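Local atomic coordinates of ACP (Streptomyces sp. MSC090213JE08, PDB entry 6KXF), a protein that probably carries the growing acyl chain on a phosphopantetheine arm and presents it to the ketosynthase/chain length factor in ishigamide biosynthesis. Residues R8-I20 / I45-I57. Residues are numbered along the deposited sequence; the frame is centred on the assembly and turned at random.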
ATOM      1  N   ARG C   8      19.615 -36.573 -14.282  1.00 94.56           N
ATOM      2  CA  ARG C   8      18.672 -35.465 -14.382  1.00 98.30           C
ATOM      3  C   ARG C   8      17.574 -35.639 -13.317  1.00 96.76           C
ATOM      4  O   ARG C   8      17.273 -34.682 -12.589  1.00 89.32           O
ATOM      5  CB  ARG C   8      18.136 -35.336 -15.815  1.00 93.86           C
ATOM      6  CG  ARG C   8      18.595 -34.072 -16.533  1.00 91.25           C
ATOM      7  CD  ARG C   8      19.612 -34.234 -17.653  1.00 90.11           C
ATOM      8  NE  ARG C   8      19.003 -34.577 -18.940  1.00 80.27           N
ATOM      9  CZ  ARG C   8      19.410 -34.135 -20.139  1.00 77.12           C
ATOM     10  NH1 ARG C   8      20.314 -33.176 -20.250  1.00 70.22           N
ATOM     11  NH2 ARG C   8      18.884 -34.641 -21.240  1.00 79.08           N
ATOM     12  N   LEU C   9      17.031 -36.862 -13.186  1.00 93.38           N
ATOM     13  CA  LEU C   9      16.004 -37.198 -12.155  1.00 92.77           C
ATOM     14  C   LEU C   9      16.430 -36.709 -10.753  1.00 94.95           C
ATOM     15  O   LEU C   9      15.635 -36.114 -10.037  1.00 95.48           O
ATOM     16  CB  LEU C   9      15.753 -38.711 -12.155  1.00 90.06           C
ATOM     17  CG  LEU C   9      14.314 -39.179 -11.903  1.00 95.43           C
ATOM     18  CD1 LEU C   9      13.582 -38.279 -10.911  1.00 96.73           C
ATOM     19  CD2 LEU C   9      13.527 -39.285 -13.204  1.00 90.82           C
ATOM     20  N   SER C  10      17.685 -36.966 -10.364  1.00104.24           N
ATOM     21  CA  SER C  10      18.233 -36.626  -9.015  1.00106.92           C
ATOM     22  C   SER C  10      18.239 -35.100  -8.783  1.00102.71           C
ATOM     23  O   SER C  10      17.976 -34.611  -7.662  1.00 76.61           O
ATOM     24  CB  SER C  10      19.622 -37.232  -8.856  1.00110.21           C
ATOM     25  OG  SER C  10      20.038 -37.273  -7.495  1.00103.21           O
ATOM     26  N   ARG C  11      18.566 -34.349  -9.846  1.00111.61           N
ATOM     27  CA  ARG C  11      18.539 -32.881  -9.850  1.00105.20           C
ATOM     28  C   ARG C  11      17.088 -32.382  -9.842  1.00103.54           C
ATOM     29  O   ARG C  11      16.817 -31.322  -9.278  1.00102.97           O
ATOM     30  CB  ARG C  11      19.261 -32.303 -11.072  1.00 98.90           C
ATOM     31  CG  ARG C  11      19.375 -30.783 -11.061  1.00 98.18           C
ATOM     32  CD  ARG C  11      20.219 -30.254  -9.913  1.00 94.62           C
ATOM     33  NE  ARG C  11      19.478 -29.663  -8.796  1.00 97.85           N
ATOM     34  CZ  ARG C  11      19.514 -28.372  -8.445  1.00 98.85           C
ATOM     35  NH1 ARG C  11      19.904 -27.455  -9.315  1.00100.08           N
ATOM     36  NH2 ARG C  11      19.166 -27.998  -7.224  1.00 88.01           N
ATOM     37  N   ILE C  12      16.182 -33.136 -10.485  1.00 91.46           N
ATOM     38  CA  ILE C  12      14.757 -32.786 -10.569  1.00 84.52           C
ATOM     39  C   ILE C  12      14.095 -32.983  -9.199  1.00 90.59           C
ATOM     40  O   ILE C  12      13.411 -32.065  -8.709  1.00 90.76           O
ATOM     41  CB  ILE C  12      14.071 -33.573 -11.704  1.00 78.68           C
ATOM     42  CG1 ILE C  12      14.290 -32.847 -13.040  1.00 77.03           C
ATOM     43  CG2 ILE C  12      12.597 -33.819 -11.398  1.00 80.46           C
ATOM     44  CD1 ILE C  12      13.914 -33.633 -14.272  1.00 73.89           C
ATOM     45  N   ARG C  13      14.300 -34.171  -8.607  1.00 96.30           N
ATOM     46  CA  ARG C  13      13.918 -34.500  -7.213  1.00 86.74           C
ATOM     47  C   ARG C  13      14.324 -33.353  -6.275  1.00 81.71           C
ATOM     48  O   ARG C  13      13.526 -32.872  -5.464  1.00 79.18           O
ATOM     49  CB  ARG C  13      14.607 -35.790  -6.751  1.00 95.02           C
ATOM     50  CG  ARG C  13      13.755 -37.055  -6.807  1.00 99.65           C
ATOM     51  CD  ARG C  13      14.290 -38.210  -5.949  1.00 96.94           C
ATOM     52  NE  ARG C  13      14.773 -37.793  -4.625  1.00 97.10           N
ATOM     53  CZ  ARG C  13      14.133 -37.969  -3.459  1.00100.60           C
ATOM     54  NH1 ARG C  13      13.144 -38.845  -3.364  1.00104.79           N
ATOM     55  NH2 ARG C  13      14.485 -37.265  -2.389  1.00 76.07           N
ATOM     56  N   GLU C  14      15.582 -32.919  -6.399  1.00 81.94           N
ATOM     57  CA  GLU C  14      16.204 -31.936  -5.487  1.00 95.46           C
ATOM     58  C   GLU C  14      15.543 -30.553  -5.651  1.00101.55           C
ATOM     59  O   GLU C  14      15.344 -29.808  -4.666  1.00 79.30           O
ATOM     60  CB  GLU C  14      17.712 -31.893  -5.754  1.00 98.94           C
ATOM     61  CG  GLU C  14      18.519 -31.136  -4.714  1.00 96.24           C
ATOM     62  CD  GLU C  14      19.978 -30.951  -5.096  1.00103.32           C
ATOM     63  OE1 GLU C  14      20.284 -30.929  -6.313  1.00100.80           O
ATOM     64  OE2 GLU C  14      20.813 -30.839  -4.180  1.00107.23           O
ATOM     65  N   ILE C  15      15.215 -30.208  -6.904  1.00109.96           N
ATOM     66  CA  ILE C  15      14.517 -28.962  -7.231  1.00102.98           C
ATOM     67  C   ILE C  15      13.122 -29.010  -6.590  1.00 92.25           C
ATOM     68  O   ILE C  15      12.808 -28.132  -5.766  1.00 89.08           O
ATOM     69  CB  ILE C  15      14.471 -28.719  -8.758  1.00108.88           C
ATOM     70  CG1 ILE C  15      15.830 -28.256  -9.298  1.00107.61           C
ATOM     71  CG2 ILE C  15      13.369 -27.732  -9.122  1.00103.16           C
ATOM     72  CD1 ILE C  15      15.995 -28.407 -10.799  1.00103.93           C
ATOM     73  N   ILE C  16      12.327 -30.034  -6.954  1.00 75.78           N
ATOM     74  CA  ILE C  16      10.972 -30.264  -6.406  1.00 73.75           C
ATOM     75  C   ILE C  16      10.991 -30.117  -4.874  1.00 89.66           C
ATOM     76  O   ILE C  16      10.342 -29.202  -4.309  1.00 74.54           O
ATOM     77  CB  ILE C  16      10.436 -31.647  -6.809  1.00 66.00           C
ATOM     78  CG1 ILE C  16      10.148 -31.730  -8.306  1.00 65.92           C
ATOM     79  CG2 ILE C  16       9.218 -32.013  -5.967  1.00 68.74           C
ATOM     80  CD1 ILE C  16       9.291 -32.915  -8.711  1.00 70.97           C
ATOM     81  N   ALA C  17      11.742 -31.018  -4.219  1.00 89.56           N
ATOM     82  CA  ALA C  17      11.795 -31.129  -2.774  1.00 90.34           C
ATOM     83  C   ALA C  17      11.990 -29.740  -2.153  1.00 89.72           C
ATOM     84  O   ALA C  17      11.271 -29.383  -1.227  1.00106.25           O
ATOM     85  CB  ALA C  17      12.887 -32.093  -2.356  1.00 91.05           C
ATOM     86  N   GLU C  18      12.929 -28.950  -2.689  1.00 84.33           N
ATOM     87  CA  GLU C  18      13.246 -27.628  -2.130  1.00 90.22           C
ATOM     88  C   GLU C  18      12.053 -26.663  -2.284  1.00 95.71           C
ATOM     89  O   GLU C  18      11.931 -25.720  -1.497  1.00 91.63           O
ATOM     90  CB  GLU C  18      14.497 -27.045  -2.792  1.00 94.13           C
ATOM     91  CG  GLU C  18      15.090 -25.849  -2.052  1.00 94.01           C
ATOM     92  CD  GLU C  18      15.667 -24.753  -2.943  1.00 98.84           C
ATOM     93  OE1 GLU C  18      16.664 -25.029  -3.652  1.00 83.63           O
ATOM     94  OE2 GLU C  18      15.116 -23.620  -2.933  1.00102.71           O
ATOM     95  N   ASN C  19      11.198 -26.883  -3.297  1.00 96.64           N
ATOM     96  CA  ASN C  19      10.109 -25.944  -3.659  1.00 95.75           C
ATOM     97  C   ASN C  19       8.766 -26.354  -3.031  1.00 99.26           C
ATOM     98  O   ASN C  19       7.892 -25.492  -2.887  1.00105.39           O
ATOM     99  CB  ASN C  19       9.986 -25.791  -5.177  1.00 80.00           C
ATOM    100  CG  ASN C  19      11.137 -25.002  -5.753  1.00 79.75           C
ATOM    101  OD1 ASN C  19      11.301 -23.824  -5.457  1.00 75.60           O
ATOM    102  ND2 ASN C  19      11.969 -25.655  -6.545  1.00 94.87           N
ATOM    103  N   ILE C  20       8.605 -27.635  -2.662  1.00 93.58           N
ATOM    104  CA  ILE C  20       7.354 -28.138  -2.054  1.00 91.85           C
ATOM    105  C   ILE C  20       7.589 -28.669  -0.622  1.00102.55           C
ATOM    106  O   ILE C  20       6.624 -28.828   0.117  1.00105.79           O
ATOM    107  CB  ILE C  20       6.682 -29.181  -2.976  1.00 84.99           C
ATOM    108  CG1 ILE C  20       6.883 -30.630  -2.530  1.00 88.53           C
ATOM    109  CG2 ILE C  20       7.131 -29.002  -4.413  1.00 85.70           C
ATOM    110  CD1 ILE C  20       6.248 -31.641  -3.459  1.00 84.01           C
ATOM    111  N   ILE C  45       3.977 -23.707  -8.993  1.00 60.44           N
ATOM    112  CA  ILE C  45       4.576 -22.645  -9.825  1.00 58.13           C
ATOM    113  C   ILE C  45       6.063 -22.521  -9.467  1.00 53.28           C
ATOM    114  O   ILE C  45       6.916 -22.385 -10.347  1.00 52.07           O
ATOM    115  CB  ILE C  45       3.798 -21.311  -9.687  1.00 54.85           C
ATOM    116  CG1 ILE C  45       2.482 -21.351 -10.477  1.00 56.55           C
ATOM    117  CG2 ILE C  45       4.662 -20.125 -10.090  1.00 56.35           C
ATOM    118  CD1 ILE C  45       1.438 -20.366  -9.996  1.00 56.53           C
ATOM    119  N   ASP C  46       6.388 -22.590  -8.177  1.00 53.65           N
ATOM    120  CA  ASP C  46       7.806 -22.485  -7.771  1.00 62.59           C
ATOM    121  C   ASP C  46       8.616 -23.615  -8.449  1.00 61.23           C
ATOM    122  O   ASP C  46       9.758 -23.378  -8.885  1.00 57.01           O
ATOM    123  CB  ASP C  46       7.947 -22.473  -6.239  1.00 68.99           C
ATOM    124  CG  ASP C  46       8.646 -21.260  -5.621  1.00 76.53           C
ATOM    125  OD1 ASP C  46       9.431 -20.552  -6.323  1.00 69.16           O
ATOM    126  OD2 ASP C  46       8.420 -21.038  -4.412  1.00 90.04           O
ATOM    127  N   VAL C  47       8.022 -24.817  -8.588  1.00 58.31           N
ATOM    128  CA  VAL C  47       8.737 -25.977  -9.188  1.00 66.07           C
ATOM    129  C   VAL C  47       8.852 -25.795 -10.704  1.00 61.80           C
ATOM    130  O   VAL C  47       9.938 -25.981 -11.241  1.00 64.49           O
ATOM    131  CB  VAL C  47       8.157 -27.363  -8.839  1.00 63.66           C
ATOM    132  CG1 VAL C  47       7.664 -27.437  -7.405  1.00 63.85           C
ATOM    133  CG2 VAL C  47       7.083 -27.835  -9.796  1.00 70.78           C
ATOM    134  N   LEU C  48       7.765 -25.406 -11.381  1.00 59.19           N
ATOM    135  CA  LEU C  48       7.850 -25.157 -12.833  1.00 58.05           C
ATOM    136  C   LEU C  48       8.901 -24.059 -13.100  1.00 60.12           C
ATOM    137  O   LEU C  48       9.739 -24.204 -14.015  1.00 57.74           O
ATOM    138  CB  LEU C  48       6.459 -24.812 -13.382  1.00 56.29           C
ATOM    139  CG  LEU C  48       6.420 -24.467 -14.872  1.00 55.36           C
ATOM    140  CD1 LEU C  48       5.015 -24.654 -15.430  1.00 54.24           C
ATOM    141  CD2 LEU C  48       6.929 -23.045 -15.131  1.00 56.17           C
ATOM    142  N   SER C  49       8.917 -23.013 -12.258  1.00 58.65           N
ATOM    143  CA  SER C  49       9.850 -21.866 -12.404  1.00 62.82           C
ATOM    144  C   SER C  49      11.304 -22.318 -12.225  1.00 60.95           C
ATOM    145  O   SER C  49      12.197 -21.824 -12.939  1.00 55.24           O
ATOM    146  CB  SER C  49       9.550 -20.725 -11.454  1.00 60.46           C
ATOM    147  OG  SER C  49      10.486 -19.644 -11.659  1.00 69.15           O
ATOM    148  N   ALA C  50      11.540 -23.182 -11.228  1.00 61.56           N
ATOM    149  CA  ALA C  50      12.898 -23.730 -10.928  1.00 64.52           C
ATOM    150  C   ALA C  50      13.399 -24.614 -12.090  1.00 57.25           C
ATOM    151  O   ALA C  50      14.508 -24.431 -12.568  1.00 63.67           O
ATOM    152  CB  ALA C  50      12.887 -24.484  -9.610  1.00 58.60           C
ATOM    153  N   LEU C  51      12.560 -25.530 -12.583  1.00 58.01           N
ATOM    154  CA  LEU C  51      12.934 -26.365 -13.730  1.00 63.12           C
ATOM    155  C   LEU C  51      13.329 -25.487 -14.931  1.00 67.53           C
ATOM    156  O   LEU C  51      14.379 -25.715 -15.531  1.00 72.35           O
ATOM    157  CB  LEU C  51      11.778 -27.300 -14.089  1.00 61.56           C
ATOM    158  CG  LEU C  51      11.307 -28.226 -12.969  1.00 71.20           C
ATOM    159  CD1 LEU C  51      10.110 -29.053 -13.413  1.00 72.20           C
ATOM    160  CD2 LEU C  51      12.441 -29.126 -12.493  1.00 77.31           C
ATOM    161  N   GLU C  52      12.491 -24.493 -15.275  1.00 62.33           N
ATOM    162  CA  GLU C  52      12.733 -23.609 -16.412  1.00 56.58           C
ATOM    163  C   GLU C  52      14.139 -23.002 -16.314  1.00 59.91           C
ATOM    164  O   GLU C  52      14.888 -22.958 -17.287  1.00 58.54           O
ATOM    165  CB  GLU C  52      11.705 -22.471 -16.451  1.00 61.69           C
ATOM    166  CG  GLU C  52      10.377 -22.800 -17.121  1.00 64.34           C
ATOM    167  CD  GLU C  52       9.493 -21.578 -17.403  1.00 69.33           C
ATOM    168  OE1 GLU C  52       9.548 -20.603 -16.633  1.00 63.17           O
ATOM    169  OE2 GLU C  52       8.766 -21.588 -18.408  1.00 64.15           O
ATOM    170  N   MET C  53      14.478 -22.500 -15.124  1.00 60.74           N
ATOM    171  CA  MET C  53      15.748 -21.834 -14.903  1.00 67.92           C
ATOM    172  C   MET C  53      16.907 -22.835 -14.997  1.00 75.84           C
ATOM    173  O   MET C  53      17.933 -22.514 -15.603  1.00 75.68           O
ATOM    174  CB  MET C  53      15.783 -21.158 -13.534  1.00 68.64           C
ATOM    175  CG  MET C  53      16.685 -19.949 -13.506  1.00 75.74           C
ATOM    176  SD  MET C  53      16.535 -19.051 -11.955  1.00 92.43           S
ATOM    177  CE  MET C  53      14.755 -19.057 -11.684  1.00 85.61           C
ATOM    178  N   GLU C  54      16.730 -24.022 -14.398  1.00 68.94           N
ATOM    179  CA  GLU C  54      17.751 -25.069 -14.362  1.00 76.98           C
ATOM    180  C   GLU C  54      18.248 -25.360 -15.781  1.00 73.69           C
ATOM    181  O   GLU C  54      19.449 -25.407 -16.024  1.00 79.63           O
ATOM    182  CB  GLU C  54      17.197 -26.355 -13.742  1.00 86.54           C
ATOM    183  CG  GLU C  54      18.249 -27.431 -13.472  1.00 86.04           C
ATOM    184  CD  GLU C  54      19.268 -27.117 -12.386  1.00 88.90           C
ATOM    185  OE1 GLU C  54      20.240 -27.878 -12.260  1.00 97.09           O
ATOM    186  OE2 GLU C  54      19.093 -26.115 -11.669  1.00 85.60           O
ATOM    187  N   TYR C  55      17.307 -25.508 -16.715  1.00 71.94           N
ATOM    188  CA  TYR C  55      17.577 -26.078 -18.019  1.00 70.51           C
ATOM    189  C   TYR C  55      17.448 -25.038 -19.146  1.00 66.42           C
ATOM    190  O   TYR C  55      17.499 -25.406 -20.316  1.00 66.10           O
ATOM    191  CB  TYR C  55      16.647 -27.282 -18.200  1.00 69.64           C
ATOM    192  CG  TYR C  55      16.890 -28.375 -17.189  1.00 75.22           C
ATOM    193  CD1 TYR C  55      18.149 -28.946 -17.047  1.00 78.64           C
ATOM    194  CD2 TYR C  55      15.875 -28.843 -16.370  1.00 79.26           C
ATOM    195  CE1 TYR C  55      18.391 -29.959 -16.130  1.00 83.47           C
ATOM    196  CE2 TYR C  55      16.099 -29.849 -15.441  1.00 83.60           C
ATOM    197  CZ  TYR C  55      17.363 -30.410 -15.316  1.00 87.87           C
ATOM    198  OH  TYR C  55      17.602 -31.399 -14.399  1.00 78.93           O
ATOM    199  N   SER C  56      17.309 -23.751 -18.811  1.00 59.70           N
ATOM    200  CA  SER C  56      16.993 -22.698 -19.800  1.00 58.21           C
ATOM    201  C   SER C  56      15.882 -23.152 -20.755  1.00 51.86           C
ATOM    202  O   SER C  56      15.991 -22.964 -21.945  1.00 60.36           O
ATOM    203  CB  SER C  56      18.203 -22.289 -20.613  1.00 63.41           C
ATOM    204  OG  SER C  56      19.236 -21.753 -19.802  1.00 67.53           O
ATOM    205  N   ILE C  57      14.825 -23.776 -20.244  1.00 55.94           N
ATOM    206  CA  ILE C  57      13.698 -24.176 -21.100  1.00 61.92           C
ATOM    207  C   ILE C  57      12.480 -23.305 -20.778  1.00 64.38           C
ATOM    208  O   ILE C  57      12.463 -22.537 -19.792  1.00 58.60           O
ATOM    209  CB  ILE C  57      13.348 -25.673 -20.950  1.00 65.38           C
ATOM    210  CG1 ILE C  57      13.029 -26.044 -19.501  1.00 62.80           C
ATOM    211  CG2 ILE C  57      14.445 -26.552 -21.535  1.00 67.91           C
ATOM    212  CD1 ILE C  57      12.223 -27.314 -19.371  1.00 65.62           C
TER
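Ile15 is the knob that locks helix 8-20 onto helix 41-55, in the nearly antiparallel pairing (145°) of the first and second main helices of the acyl carrier protein bundle. Its side chain drops into a hole walled by Val47, Ala50, Leu51 and Glu54. CG2, held anti to the backbone N, presses on the methyl of Ala50, with only 3.3 Å from Ile15 CG2 to Ala50 CB, a close squeeze for two methyl carbons; CD1 reaches along the groove to Glu54 CG at 3.6 Å. One turn on, Asn19 sets its ND2 against the same alanine methyl, while its CB leans on Val47 CG1. That valine methyl also meets Ile20 CG2 at 3.4 Å, another tight fit. At the far end Tyr55 fills the hollow between Arg8, Arg11 and Ile12: Ile12 CG1 comes in at the ring's edge, near its plane, and Trp83 adds an edge-to-face contact. Helix 72-81 packs against the pair, with Tyr74 on Ile12 and Thr77 on Leu51. A salt-bridge network closes the partly exposed side. Arg11 bends at chi2 and chi3, laying its guanidinium over Ile15 CG1 and bringing NH1 within 2.8 Å of Glu54 OE2. The fairly straight hydrogen bond (162°) from NH1 goes to Glu54 OE1, which lies close to the guanidinium plane but is met from above the carboxylate plane. Arg11 NE pairs with Glu14 OE1 within its own helix, so one cation bridges two carboxylates. A leucine in place of Arg11 would probably leave Glu14 and Glu54 without their shared countercharge. Ile45, near the start of the second segment, touches the bound pantetheine ligand. Beside the Ile12 edge contact, the hydroxyl of Tyr55 is buried without a polar partner, its OH 3.6 Å from Arg8 CG.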